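Local coordinates for oxidoreductase protein (Agrobacterium radiobacter, PDB 5UI9) that probably acts as an NAD-dependent dehydrogenase of the GFO/IDH/MocA family, holding NAD+ and a small dihydroxy carboxylic acid together in one pocket, at residues C96-A101 / I176-I181; E125-Q130 / G180-D185; F153-G158 / P242-D247. All blocks are in the same frame, centred on the assembly; numbering follows the deposited sequence.

Interaction 1 of 3, residues C96-A101 / I176-I181; sequences CQKPFA and IEDLGI. With NAD (nicotinamide-adenine-dinucleotide), chain C; 8A1 ((2S)-2,3-dihydroxy-2-methylpropanoic acid), chain D.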
loop_
_atom_site.group_PDB
_atom_site.type_symbol
_atom_site.label_atom_id
_atom_site.label_comp_id
_atom_site.label_asym_id
_atom_site.label_seq_id
_atom_site.Cartn_x
_atom_site.Cartn_y
_atom_site.Cartn_z
ATOM N N CYS A 96 -2.948 -29.335 11.233
ATOM C CA CYS A 96 -1.781 -29.266 10.357
ATOM C C CYS A 96 -1.242 -27.840 10.274
ATOM O O CYS A 96 -1.988 -26.903 10.005
ATOM C CB CYS A 96 -2.142 -29.746 8.966
ATOM S SG CYS A 96 -0.689 -29.956 7.922
ATOM N N GLN A 97 0.052 -27.683 10.518
ATOM C CA GLN A 97 0.704 -26.371 10.431
ATOM C C GLN A 97 0.715 -25.799 9.018
ATOM O O GLN A 97 0.562 -26.525 8.036
ATOM C CB GLN A 97 2.141 -26.432 10.982
ATOM C CG GLN A 97 2.287 -25.912 12.407
ATOM C CD GLN A 97 2.125 -24.406 12.504
ATOM O OE1 GLN A 97 2.014 -23.714 11.483
ATOM N NE2 GLN A 97 2.102 -23.889 13.733
ATOM N N LYS A 98 0.897 -24.482 8.932
ATOM C CA LYS A 98 1.169 -23.821 7.653
ATOM C C LYS A 98 2.654 -24.015 7.311
ATOM O O LYS A 98 3.435 -24.362 8.201
ATOM C CB LYS A 98 0.782 -22.324 7.633
ATOM C CG LYS A 98 1.116 -21.452 8.847
ATOM C CD LYS A 98 2.601 -21.265 9.147
ATOM C CE LYS A 98 3.344 -20.537 8.031
ATOM N NZ LYS A 98 4.696 -20.093 8.465
ATOM N N PRO A 99 3.049 -23.881 6.041
ATOM C CA PRO A 99 2.152 -23.915 4.883
ATOM C C PRO A 99 1.410 -25.258 4.809
ATOM O O PRO A 99 2.025 -26.304 5.020
ATOM C CB PRO A 99 3.105 -23.798 3.684
ATOM C CG PRO A 99 4.469 -23.544 4.245
ATOM C CD PRO A 99 4.455 -24.049 5.650
ATOM N N PHE A 100 0.114 -25.211 4.508
ATOM C CA PHE A 100 -0.751 -26.405 4.517
ATOM C C PHE A 100 -0.125 -27.548 3.712
ATOM O O PHE A 100 0.122 -28.635 4.246
ATOM C CB PHE A 100 -2.144 -26.013 3.983
ATOM C CG PHE A 100 -3.207 -27.080 4.079
ATOM C CD1 PHE A 100 -3.105 -28.188 4.927
ATOM C CD2 PHE A 100 -4.376 -26.918 3.344
ATOM C CE1 PHE A 100 -4.122 -29.130 4.986
ATOM C CE2 PHE A 100 -5.400 -27.852 3.409
ATOM C CZ PHE A 100 -5.273 -28.960 4.229
ATOM N N ALA A 101 0.173 -27.258 2.449
ATOM C CA ALA A 101 0.746 -28.216 1.513
ATOM C C ALA A 101 1.792 -27.544 0.633
ATOM O O ALA A 101 1.991 -26.327 0.715
ATOM C CB ALA A 101 -0.358 -28.796 0.647
ATOM N N ILE A 176 6.234 -15.271 0.658
ATOM C CA ILE A 176 4.791 -15.462 0.421
ATOM C C ILE A 176 4.307 -16.773 1.071
ATOM O O ILE A 176 3.291 -16.787 1.781
ATOM C CB ILE A 176 4.386 -15.417 -1.075
ATOM C CG1 ILE A 176 4.872 -14.124 -1.742
ATOM C CG2 ILE A 176 2.868 -15.535 -1.214
ATOM C CD1 ILE A 176 4.510 -13.998 -3.208
ATOM N N GLU A 177 5.049 -17.851 0.825
ATOM C CA GLU A 177 4.790 -19.159 1.431
ATOM C C GLU A 177 4.898 -19.149 2.963
ATOM O O GLU A 177 4.090 -19.769 3.640
ATOM C CB GLU A 177 5.766 -20.197 0.862
ATOM C CG GLU A 177 5.557 -21.618 1.366
ATOM C CD GLU A 177 6.584 -22.614 0.845
ATOM O OE1 GLU A 177 6.524 -23.782 1.282
ATOM O OE2 GLU A 177 7.450 -22.246 0.016
ATOM N N ASP A 178 5.896 -18.458 3.500
ATOM C CA ASP A 178 6.142 -18.476 4.939
ATOM C C ASP A 178 5.254 -17.502 5.716
ATOM O O ASP A 178 4.703 -17.850 6.765
ATOM C CB ASP A 178 7.603 -18.143 5.238
ATOM C CG ASP A 178 7.873 -18.023 6.728
ATOM O OD1 ASP A 178 7.497 -18.961 7.469
ATOM O OD2 ASP A 178 8.440 -16.992 7.154
ATOM N N LEU A 179 5.154 -16.275 5.208
ATOM C CA LEU A 179 4.604 -15.154 5.967
ATOM C C LEU A 179 3.393 -14.533 5.283
ATOM O O LEU A 179 2.370 -14.286 5.939
ATOM C CB LEU A 179 5.720 -14.129 6.201
ATOM C CG LEU A 179 5.443 -12.809 6.923
ATOM C CD1 LEU A 179 4.841 -11.767 5.992
ATOM C CD2 LEU A 179 4.592 -13.005 8.172
ATOM N N GLY A 180 3.505 -14.275 3.975
ATOM C CA GLY A 180 2.392 -13.779 3.158
ATOM C C GLY A 180 1.142 -14.627 3.285
ATOM O O GLY A 180 0.025 -14.112 3.238
ATOM N N ILE A 181 1.336 -15.933 3.446
ATOM C CA ILE A 181 0.253 -16.862 3.725
ATOM C C ILE A 181 -0.616 -16.390 4.908
ATOM O O ILE A 181 -1.839 -16.476 4.840
ATOM C CB ILE A 181 0.815 -18.293 3.928
ATOM C CG1 ILE A 181 -0.282 -19.351 3.798
ATOM C CG2 ILE A 181 1.556 -18.435 5.254
ATOM C CD1 ILE A 181 0.282 -20.722 3.476
HETATM P PA NAD C . 11.713 -27.329 12.605
HETATM O O1A NAD C . 12.575 -27.880 11.490
HETATM O O2A NAD C . 12.342 -26.577 13.746
HETATM O O5B NAD C . 10.858 -28.533 13.221
HETATM C C5B NAD C . 10.351 -29.604 12.435
HETATM C C4B NAD C . 10.536 -30.879 13.243
HETATM O O4B NAD C . 9.780 -31.921 12.636
HETATM C C3B NAD C . 11.984 -31.343 13.282
HETATM O O3B NAD C . 12.365 -31.596 14.642
HETATM C C2B NAD C . 12.022 -32.604 12.430
HETATM O O2B NAD C . 12.940 -33.567 12.948
HETATM C C1B NAD C . 10.586 -33.092 12.510
HETATM N N9A NAD C . 10.055 -33.861 11.360
HETATM C C8A NAD C . 10.094 -33.532 10.054
HETATM N N7A NAD C . 9.461 -34.479 9.313
HETATM C C5A NAD C . 8.992 -35.421 10.153
HETATM C C6A NAD C . 8.232 -36.696 10.049
HETATM N N6A NAD C . 7.826 -37.178 8.855
HETATM N N1A NAD C . 7.951 -37.361 11.194
HETATM C C2A NAD C . 8.343 -36.916 12.406
HETATM N N3A NAD C . 9.033 -35.771 12.569
HETATM C C4A NAD C . 9.379 -34.998 11.505
HETATM O O3 NAD C . 10.561 -26.426 11.942
HETATM P PN NAD C . 9.789 -25.239 12.719
HETATM O O1N NAD C . 10.587 -23.962 12.635
HETATM O O2N NAD C . 9.339 -25.736 14.069
HETATM O O5D NAD C . 8.540 -25.078 11.736
HETATM C C5D NAD C . 7.635 -26.159 11.555
HETATM C C4D NAD C . 6.394 -25.628 10.866
HETATM O O4D NAD C . 5.804 -24.626 11.701
HETATM C C3D NAD C . 6.713 -24.982 9.525
HETATM O O3D NAD C . 5.807 -25.461 8.525
HETATM C C2D NAD C . 6.545 -23.492 9.767
HETATM O O2D NAD C . 6.021 -22.794 8.636
HETATM C C1D NAD C . 5.562 -23.447 10.935
HETATM N N1N NAD C . 5.639 -22.251 11.794
HETATM C C2N NAD C . 4.474 -21.663 12.121
HETATM C C3N NAD C . 4.413 -20.536 12.926
HETATM C C7N NAD C . 3.065 -19.946 13.236
HETATM O O7N NAD C . 2.100 -20.696 13.361
HETATM N N7N NAD C . 2.926 -18.625 13.376
HETATM C C4N NAD C . 5.609 -19.999 13.407
HETATM C C5N NAD C . 6.815 -20.616 13.069
HETATM C C6N NAD C . 6.807 -21.755 12.262
HETATM O OXT 8A1 D . 4.985 -17.005 12.275
HETATM C C 8A1 D . 5.393 -17.570 11.231
HETATM O O 8A1 D . 4.688 -18.379 10.589
HETATM C CA 8A1 D . 6.775 -17.259 10.719
HETATM C CB 8A1 D . 6.612 -16.149 9.681
HETATM O O1 8A1 D . 7.877 -15.630 9.257
HETATM O O2 8A1 D . 7.345 -18.431 10.112
HETATM C C3 8A1 D . 7.685 -16.841 11.875
#
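The carboxylate of Asp178 is shared between Lys98 and the bound dihydroxy acid, whose hydroxyls meet its oxygen edge. Ligand O2 lies close to the carboxylate plane at OD1, and O1, more tilted from it, is 2.6 Å from OD2. Lys98 NZ reaches OD1 from well off that plane, in a salt bridge of 3.2 Å whose hydrogen bond is weak. The amide of Gln97 turns its NE2 end to the cofactor, donating to O7N of NAD and to Gln20, and its OE1 accepts the backbone N-H of Lys98. The Pro99 ring, behind a cis peptide bond, presents CG to the extended chain of Glu177 (CG to CG 3.6 Å) and CD to the nicotinamide ribose.

Lys98 and Pro99 occupy the places of the Lys-Pro pair in the family's Glu-Lys-Pro motif, at the end of Rossmann strand 94-97; helix 175-191 carries the other side. Lys98 O accepts both ribose hydroxyls, O3D at 2.6 Å. With chi1 at 42° and further bends at chi2 and chi3, the lysine chain curls under the nicotinamide, CE resting on Ile181 CG2. NZ then donates to Asp178 O over 2.8 Å, in the carbonyl plane and on a lone pair. It also reaches the ligand carboxylate O at 2.7 Å and ribose O2D at 3.0 Å. One amine thus ties together cofactor, ligand and helix, consistent with a role in placing the bound acid beside the nicotinamide.

Interaction 2 of 3, residues E125-Q130 / G180-D185; sequences ENFRWQ and GIHTLD. With NAD (nicotinamide-adenine-dinucleotide), chain C; 8A1 ((2S)-2,3-dihydroxy-2-methylpropanoic acid), chain D.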
loop_
_atom_site.group_PDB
_atom_site.type_symbol
_atom_site.label_atom_id
_atom_site.label_comp_id
_atom_site.label_asym_id
_atom_site.label_seq_id
_atom_site.Cartn_x
_atom_site.Cartn_y
_atom_site.Cartn_z
ATOM N N GLU A 125 -3.454 -21.894 11.459
ATOM C CA GLU A 125 -3.244 -20.582 10.876
ATOM C C GLU A 125 -3.627 -19.549 11.944
ATOM O O GLU A 125 -4.802 -19.183 12.074
ATOM C CB GLU A 125 -4.095 -20.462 9.604
ATOM C CG GLU A 125 -4.031 -19.120 8.896
ATOM C CD GLU A 125 -2.619 -18.565 8.794
ATOM O OE1 GLU A 125 -1.789 -19.158 8.072
ATOM O OE2 GLU A 125 -2.349 -17.548 9.464
ATOM N N ASN A 126 -2.623 -19.098 12.706
ATOM C CA ASN A 126 -2.866 -18.418 13.996
ATOM C C ASN A 126 -2.854 -16.880 13.969
ATOM O O ASN A 126 -3.204 -16.249 14.967
ATOM C CB ASN A 126 -1.949 -18.985 15.122
ATOM C CG ASN A 126 -0.453 -18.863 14.828
ATOM O OD1 ASN A 126 -0.001 -17.948 14.144
ATOM N ND2 ASN A 126 0.328 -19.793 15.371
ATOM N N PHE A 127 -2.503 -16.277 12.833
ATOM C CA PHE A 127 -2.403 -14.804 12.746
ATOM C C PHE A 127 -3.758 -14.127 12.910
ATOM O O PHE A 127 -3.869 -13.172 13.670
ATOM C CB PHE A 127 -1.708 -14.353 11.455
ATOM C CG PHE A 127 -0.223 -14.183 11.601
ATOM C CD1 PHE A 127 0.561 -15.217 12.083
ATOM C CD2 PHE A 127 0.397 -12.982 11.246
ATOM C CE1 PHE A 127 1.931 -15.061 12.227
ATOM C CE2 PHE A 127 1.769 -12.826 11.374
ATOM C CZ PHE A 127 2.538 -13.859 11.871
ATOM N N ARG A 128 -4.796 -14.657 12.260
ATOM C CA ARG A 128 -6.163 -14.144 12.459
ATOM C C ARG A 128 -6.674 -14.284 13.906
ATOM O O ARG A 128 -7.615 -13.591 14.299
ATOM C CB ARG A 128 -7.155 -14.801 11.491
ATOM C CG ARG A 128 -7.452 -16.278 11.771
ATOM C CD ARG A 128 -8.756 -16.713 11.137
ATOM N NE ARG A 128 -8.652 -16.810 9.685
ATOM C CZ ARG A 128 -9.627 -17.223 8.876
ATOM N NH1 ARG A 128 -10.809 -17.591 9.361
ATOM N NH2 ARG A 128 -9.413 -17.291 7.570
ATOM N N TRP A 129 -6.066 -15.186 14.677
ATOM C CA TRP A 129 -6.384 -15.371 16.102
ATOM C C TRP A 129 -5.618 -14.454 17.069
ATOM O O TRP A 129 -5.830 -14.533 18.276
ATOM C CB TRP A 129 -6.205 -16.851 16.495
ATOM C CG TRP A 129 -7.280 -17.712 15.946
ATOM C CD1 TRP A 129 -7.225 -18.499 14.829
ATOM C CD2 TRP A 129 -8.604 -17.848 16.473
ATOM N NE1 TRP A 129 -8.432 -19.125 14.640
ATOM C CE2 TRP A 129 -9.298 -18.742 15.631
ATOM C CE3 TRP A 129 -9.272 -17.292 17.575
ATOM C CZ2 TRP A 129 -10.631 -19.107 15.860
ATOM C CZ3 TRP A 129 -10.601 -17.655 17.808
ATOM C CH2 TRP A 129 -11.265 -18.554 16.951
ATOM N N GLN A 130 -4.753 -13.578 16.548
ATOM C CA GLN A 130 -4.093 -12.554 17.358
ATOM C C GLN A 130 -5.132 -11.537 17.840
ATOM O O GLN A 130 -6.032 -11.153 17.087
ATOM C CB GLN A 130 -3.014 -11.814 16.549
ATOM C CG GLN A 130 -1.802 -12.652 16.152
ATOM C CD GLN A 130 -0.896 -11.969 15.124
ATOM O OE1 GLN A 130 0.036 -12.590 14.586
ATOM N NE2 GLN A 130 -1.168 -10.694 14.839
ATOM N N GLY A 180 3.505 -14.275 3.975
ATOM C CA GLY A 180 2.392 -13.779 3.158
ATOM C C GLY A 180 1.142 -14.627 3.285
ATOM O O GLY A 180 0.025 -14.112 3.238
ATOM N N ILE A 181 1.336 -15.933 3.446
ATOM C CA ILE A 181 0.253 -16.862 3.725
ATOM C C ILE A 181 -0.616 -16.390 4.908
ATOM O O ILE A 181 -1.839 -16.476 4.840
ATOM C CB ILE A 181 0.815 -18.293 3.928
ATOM C CG1 ILE A 181 -0.282 -19.351 3.798
ATOM C CG2 ILE A 181 1.556 -18.435 5.254
ATOM C CD1 ILE A 181 0.282 -20.722 3.476
ATOM N N HIS A 182 0.015 -15.858 5.957
ATOM C CA HIS A 182 -0.702 -15.263 7.081
ATOM C C HIS A 182 -1.406 -13.974 6.687
ATOM O O HIS A 182 -2.580 -13.780 7.005
ATOM C CB HIS A 182 0.236 -14.905 8.244
ATOM C CG HIS A 182 0.926 -16.070 8.879
ATOM N ND1 HIS A 182 0.244 -17.116 9.468
ATOM C CD2 HIS A 182 2.241 -16.319 9.077
ATOM C CE1 HIS A 182 1.115 -17.970 9.977
ATOM N NE2 HIS A 182 2.333 -17.515 9.745
ATOM N N THR A 183 -0.668 -13.070 6.039
ATOM C CA THR A 183 -1.191 -11.740 5.719
ATOM C C THR A 183 -2.370 -11.819 4.740
ATOM O O THR A 183 -3.339 -11.067 4.857
ATOM C CB THR A 183 -0.096 -10.832 5.120
ATOM O OG1 THR A 183 1.168 -11.120 5.728
ATOM C CG2 THR A 183 -0.433 -9.373 5.343
ATOM N N LEU A 184 -2.254 -12.722 3.770
ATOM C CA LEU A 184 -3.340 -13.028 2.834
ATOM C C LEU A 184 -4.558 -13.639 3.529
ATOM O O LEU A 184 -5.701 -13.354 3.154
ATOM C CB LEU A 184 -2.844 -13.979 1.734
ATOM C CG LEU A 184 -1.837 -13.372 0.753
ATOM C CD1 LEU A 184 -1.125 -14.467 -0.029
ATOM C CD2 LEU A 184 -2.521 -12.385 -0.187
ATOM N N ASP A 185 -4.313 -14.477 4.534
ATOM C CA ASP A 185 -5.400 -15.043 5.335
ATOM C C ASP A 185 -6.123 -13.940 6.100
ATOM O O ASP A 185 -7.354 -13.959 6.191
ATOM C CB ASP A 185 -4.891 -16.089 6.331
ATOM C CG ASP A 185 -6.026 -16.851 6.990
ATOM O OD1 ASP A 185 -6.621 -17.715 6.313
ATOM O OD2 ASP A 185 -6.350 -16.558 8.165
HETATM P PA NAD C . 11.713 -27.329 12.605
HETATM O O1A NAD C . 12.575 -27.880 11.490
HETATM O O2A NAD C . 12.342 -26.577 13.746
HETATM O O5B NAD C . 10.858 -28.533 13.221
HETATM C C5B NAD C . 10.351 -29.604 12.435
HETATM C C4B NAD C . 10.536 -30.879 13.243
HETATM O O4B NAD C . 9.780 -31.921 12.636
HETATM C C3B NAD C . 11.984 -31.343 13.282
HETATM O O3B NAD C . 12.365 -31.596 14.642
HETATM C C2B NAD C . 12.022 -32.604 12.430
HETATM O O2B NAD C . 12.940 -33.567 12.948
HETATM C C1B NAD C . 10.586 -33.092 12.510
HETATM N N9A NAD C . 10.055 -33.861 11.360
HETATM C C8A NAD C . 10.094 -33.532 10.054
HETATM N N7A NAD C . 9.461 -34.479 9.313
HETATM C C5A NAD C . 8.992 -35.421 10.153
HETATM C C6A NAD C . 8.232 -36.696 10.049
HETATM N N6A NAD C . 7.826 -37.178 8.855
HETATM N N1A NAD C . 7.951 -37.361 11.194
HETATM C C2A NAD C . 8.343 -36.916 12.406
HETATM N N3A NAD C . 9.033 -35.771 12.569
HETATM C C4A NAD C . 9.379 -34.998 11.505
HETATM O O3 NAD C . 10.561 -26.426 11.942
HETATM P PN NAD C . 9.789 -25.239 12.719
HETATM O O1N NAD C . 10.587 -23.962 12.635
HETATM O O2N NAD C . 9.339 -25.736 14.069
HETATM O O5D NAD C . 8.540 -25.078 11.736
HETATM C C5D NAD C . 7.635 -26.159 11.555
HETATM C C4D NAD C . 6.394 -25.628 10.866
HETATM O O4D NAD C . 5.804 -24.626 11.701
HETATM C C3D NAD C . 6.713 -24.982 9.525
HETATM O O3D NAD C . 5.807 -25.461 8.525
HETATM C C2D NAD C . 6.545 -23.492 9.767
HETATM O O2D NAD C . 6.021 -22.794 8.636
HETATM C C1D NAD C . 5.562 -23.447 10.935
HETATM N N1N NAD C . 5.639 -22.251 11.794
HETATM C C2N NAD C . 4.474 -21.663 12.121
HETATM C C3N NAD C . 4.413 -20.536 12.926
HETATM C C7N NAD C . 3.065 -19.946 13.236
HETATM O O7N NAD C . 2.100 -20.696 13.361
HETATM N N7N NAD C . 2.926 -18.625 13.376
HETATM C C4N NAD C . 5.609 -19.999 13.407
HETATM C C5N NAD C . 6.815 -20.616 13.069
HETATM C C6N NAD C . 6.807 -21.755 12.262
HETATM O OXT 8A1 D . 4.985 -17.005 12.275
HETATM C C 8A1 D . 5.393 -17.570 11.231
HETATM O O 8A1 D . 4.688 -18.379 10.589
HETATM C CA 8A1 D . 6.775 -17.259 10.719
HETATM C CB 8A1 D . 6.612 -16.149 9.681
HETATM O O1 8A1 D . 7.877 -15.630 9.257
HETATM O O2 8A1 D . 7.345 -18.431 10.112
HETATM C C3 8A1 D . 7.685 -16.841 11.875
HETATM O O HOH W 1 -4.317 -15.832 9.758
#
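His182 and Glu125 form a His-carboxylate hydrogen bond where the loop after the last Rossmann strand, 121-124, meets helix 175-191. ND1 donates almost straight (173°) to the syn lone pair of Glu125 OE2, 2.6 Å away and in the imidazole plane. NE2, at another point of the ring edge, donates to the carboxylate O of the bound acid at 2.6 Å. Fastened at both nitrogens, the imidazole has its rotation fixed, with Glu125 as the second-shell residue that orients a ligand-binding one.

Stacking covers one face of the imidazole, with Phe127 CD1 over its centre. The rings of Phe127 and His182 form an offset stack, centroids 3.8 Å apart and planes 11° from parallel, and His182 CB makes a CH-pi contact over the same phenyl ring. Next along the loop, Asn126 OD1 accepts the carboxamide N7N of NAD at 3.1 Å, while its ND2 is bonded to His124.

The ionic part lies about one turn further along the helix. Arg128, bent at chi3 (72°), grips Asp185 side-on: NE donates to OD2 at 2.8 Å and NH2 to OD1 at 3.1 Å. Asp185 OD1 also bonds Thr322. Between the Glu125 and Asp185 carboxylates, whose like charges lie close, a water donates to Glu125 OE2 and to Asp185 OD2, and accepts the backbone N-H of Arg128 at 2.8 Å.

Interaction 3 of 3, residues F153-G158 / P242-D247; sequences FSFRSG and PETLID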
loop_
_atom_site.group_PDB
_atom_site.type_symbol
_atom_site.label_atom_id
_atom_site.label_comp_id
_atom_site.label_asym_id
_atom_site.label_seq_id
_atom_site.Cartn_x
_atom_site.Cartn_y
_atom_site.Cartn_z
ATOM N N PHE A 153 -2.902 -4.315 4.383
ATOM C CA PHE A 153 -2.417 -5.261 5.375
ATOM C C PHE A 153 -0.911 -5.398 5.156
ATOM O O PHE A 153 -0.485 -5.872 4.107
ATOM C CB PHE A 153 -3.110 -6.615 5.189
ATOM C CG PHE A 153 -4.611 -6.525 5.176
ATOM C CD1 PHE A 153 -5.297 -6.233 3.991
ATOM C CD2 PHE A 153 -5.345 -6.720 6.341
ATOM C CE1 PHE A 153 -6.680 -6.133 3.978
ATOM C CE2 PHE A 153 -6.730 -6.619 6.332
ATOM C CZ PHE A 153 -7.397 -6.324 5.150
ATOM N N SER A 154 -0.120 -5.001 6.148
ATOM C CA SER A 154 1.317 -4.783 5.970
ATOM C C SER A 154 2.125 -5.458 7.080
ATOM O O SER A 154 1.839 -5.276 8.256
ATOM C CB SER A 154 1.604 -3.278 5.960
ATOM O OG SER A 154 2.963 -3.010 5.667
ATOM N N PHE A 155 3.120 -6.252 6.689
ATOM C CA PHE A 155 4.054 -6.876 7.626
ATOM C C PHE A 155 5.434 -6.620 7.049
ATOM O O PHE A 155 5.866 -7.322 6.127
ATOM C CB PHE A 155 3.754 -8.377 7.747
ATOM C CG PHE A 155 4.573 -9.100 8.801
ATOM C CD1 PHE A 155 5.898 -9.460 8.566
ATOM C CD2 PHE A 155 3.990 -9.485 10.007
ATOM C CE1 PHE A 155 6.635 -10.137 9.527
ATOM C CE2 PHE A 155 4.723 -10.166 10.966
ATOM C CZ PHE A 155 6.048 -10.492 10.723
ATOM N N ARG A 156 6.097 -5.584 7.559
ATOM C CA ARG A 156 7.419 -5.177 7.075
ATOM C C ARG A 156 8.362 -5.204 8.266
ATOM O O ARG A 156 8.138 -4.504 9.251
ATOM C CB ARG A 156 7.380 -3.781 6.447
ATOM C CG ARG A 156 6.280 -3.591 5.410
ATOM C CD ARG A 156 6.502 -2.327 4.580
ATOM N NE ARG A 156 7.544 -2.545 3.567
ATOM C CZ ARG A 156 7.383 -3.227 2.432
ATOM N NH1 ARG A 156 6.214 -3.792 2.119
ATOM N NH2 ARG A 156 8.415 -3.367 1.601
ATOM N N SER A 157 9.399 -6.028 8.159
ATOM C CA SER A 157 10.256 -6.392 9.281
ATOM C C SER A 157 11.698 -6.552 8.830
ATOM O O SER A 157 11.961 -6.808 7.654
ATOM C CB SER A 157 9.776 -7.719 9.874
ATOM O OG SER A 157 10.590 -8.114 10.959
ATOM N N GLY A 158 12.616 -6.366 9.773
ATOM C CA GLY A 158 14.026 -6.721 9.605
ATOM C C GLY A 158 14.477 -7.760 10.623
ATOM O O GLY A 158 15.669 -7.890 10.879
ATOM N N PRO A 242 6.127 -9.115 15.717
ATOM C CA PRO A 242 5.492 -9.678 14.523
ATOM C C PRO A 242 4.145 -9.004 14.233
ATOM O O PRO A 242 3.131 -9.682 13.976
ATOM C CB PRO A 242 5.268 -11.128 14.954
ATOM C CG PRO A 242 4.892 -10.989 16.398
ATOM C CD PRO A 242 5.582 -9.749 16.929
ATOM N N GLU A 243 4.127 -7.678 14.285
ATOM C CA GLU A 243 2.896 -6.925 14.114
ATOM C C GLU A 243 2.544 -6.754 12.647
ATOM O O GLU A 243 3.398 -6.377 11.836
ATOM C CB GLU A 243 3.024 -5.537 14.738
ATOM C CG GLU A 243 3.237 -5.544 16.234
ATOM C CD GLU A 243 3.679 -4.191 16.751
ATOM O OE1 GLU A 243 4.671 -4.124 17.501
ATOM O OE2 GLU A 243 3.053 -3.182 16.386
ATOM N N THR A 244 1.275 -7.006 12.328
ATOM C CA THR A 244 0.688 -6.671 11.039
ATOM C C THR A 244 -0.095 -5.358 11.190
ATOM O O THR A 244 -1.007 -5.267 12.021
ATOM C CB THR A 244 -0.258 -7.792 10.555
ATOM O OG1 THR A 244 0.462 -9.032 10.452
ATOM C CG2 THR A 244 -0.873 -7.440 9.192
ATOM N N LEU A 245 0.267 -4.350 10.391
ATOM C CA LEU A 245 -0.391 -3.046 10.419
ATOM C C LEU A 245 -1.543 -3.044 9.418
ATOM O O LEU A 245 -1.414 -3.575 8.319
ATOM C CB LEU A 245 0.616 -1.927 10.105
ATOM C CG LEU A 245 1.916 -2.001 10.920
ATOM C CD1 LEU A 245 2.797 -0.789 10.644
ATOM C CD2 LEU A 245 1.635 -2.139 12.416
ATOM N N ILE A 246 -2.669 -2.458 9.804
ATOM C CA ILE A 246 -3.896 -2.577 9.021
ATOM C C ILE A 246 -4.616 -1.237 8.896
ATOM O O ILE A 246 -4.887 -0.573 9.900
ATOM C CB ILE A 246 -4.845 -3.655 9.604
ATOM C CG1 ILE A 246 -4.162 -5.033 9.562
ATOM C CG2 ILE A 246 -6.157 -3.696 8.818
ATOM C CD1 ILE A 246 -4.946 -6.152 10.200
ATOM N N ASP A 247 -4.896 -0.851 7.650
ATOM C CA ASP A 247 -5.756 0.288 7.337
ATOM C C ASP A 247 -6.999 -0.266 6.667
ATOM O O ASP A 247 -6.881 -1.109 5.786
ATOM C CB ASP A 247 -5.074 1.259 6.364
ATOM C CG ASP A 247 -3.741 1.801 6.877
ATOM O OD1 ASP A 247 -3.357 1.542 8.037
ATOM O OD2 ASP A 247 -3.069 2.491 6.091
HETATM O O HOH W 2 4.710 -4.396 10.165
#
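Phe155 and Thr244 cross at about a right angle, the threonine OG1 lying in the plane of the phenyl ring at its edge, 3.6 Å from CD2. Pro242 O comes up to the same ring near its plane, 3.4 Å from Phe155 CE2, and Pro242 CB adds an apolar touch. CG of Phe155 stands opposite the backbone N (chi1 -174°), which turns the ring's CD2-CE2 edge toward residues 242-244. Two residues back, Phe153 and Ile246 meet obliquely, ring atom CD2 3.8 Å from Ile246 CG1.

These side chains lie along an antiparallel pairing of strands 148-156 and 245-250 in the large, mostly antiparallel sheet of the C-terminal domain. Ser154 and Leu245 are a hydrogen-bonded pair, with Ser154 N to Leu245 O at 2.9 Å and Leu245 N to Ser154 O at 2.8 Å; Phe153 and Ile246 are a non-hydrogen-bonded one. Phe153 and Phe155 pack on helix 175-191. On the other face, Ser154 OG bonds Asp229, and Arg156 forms salt bridges with Asp229 of its own chain and with Asp249 of the second subunit. Beyond the regular pairing, a water links the loop before strand 245-250 to strand 148-156, donating to Glu243 O and accepting from Arg156 N.

Overall arrangement
Helix 175-191 connects all three contacts. Interactions 1 and 2 are core, near the chain centre; they share Gly180 and Ile181 on that helix, lie about 9 Å apart between centres and both touch NAD and the dihydroxy acid, joining the helix to the Rossmann part and the loop that follows it. Their chemistry is polar, with lysine, histidine and carboxylates gathered round the ligands. Interaction 3, in the C-terminal sheet, is farther out, its centre about 14 Å from the chain centre, with Glu243 and Leu245 partly exposed. It depends on backbone bonds and apolar side chains, its far face reaching the second subunit, yet Phe155 packs on Leu179 of interaction 1 and Phe127 of interaction 2.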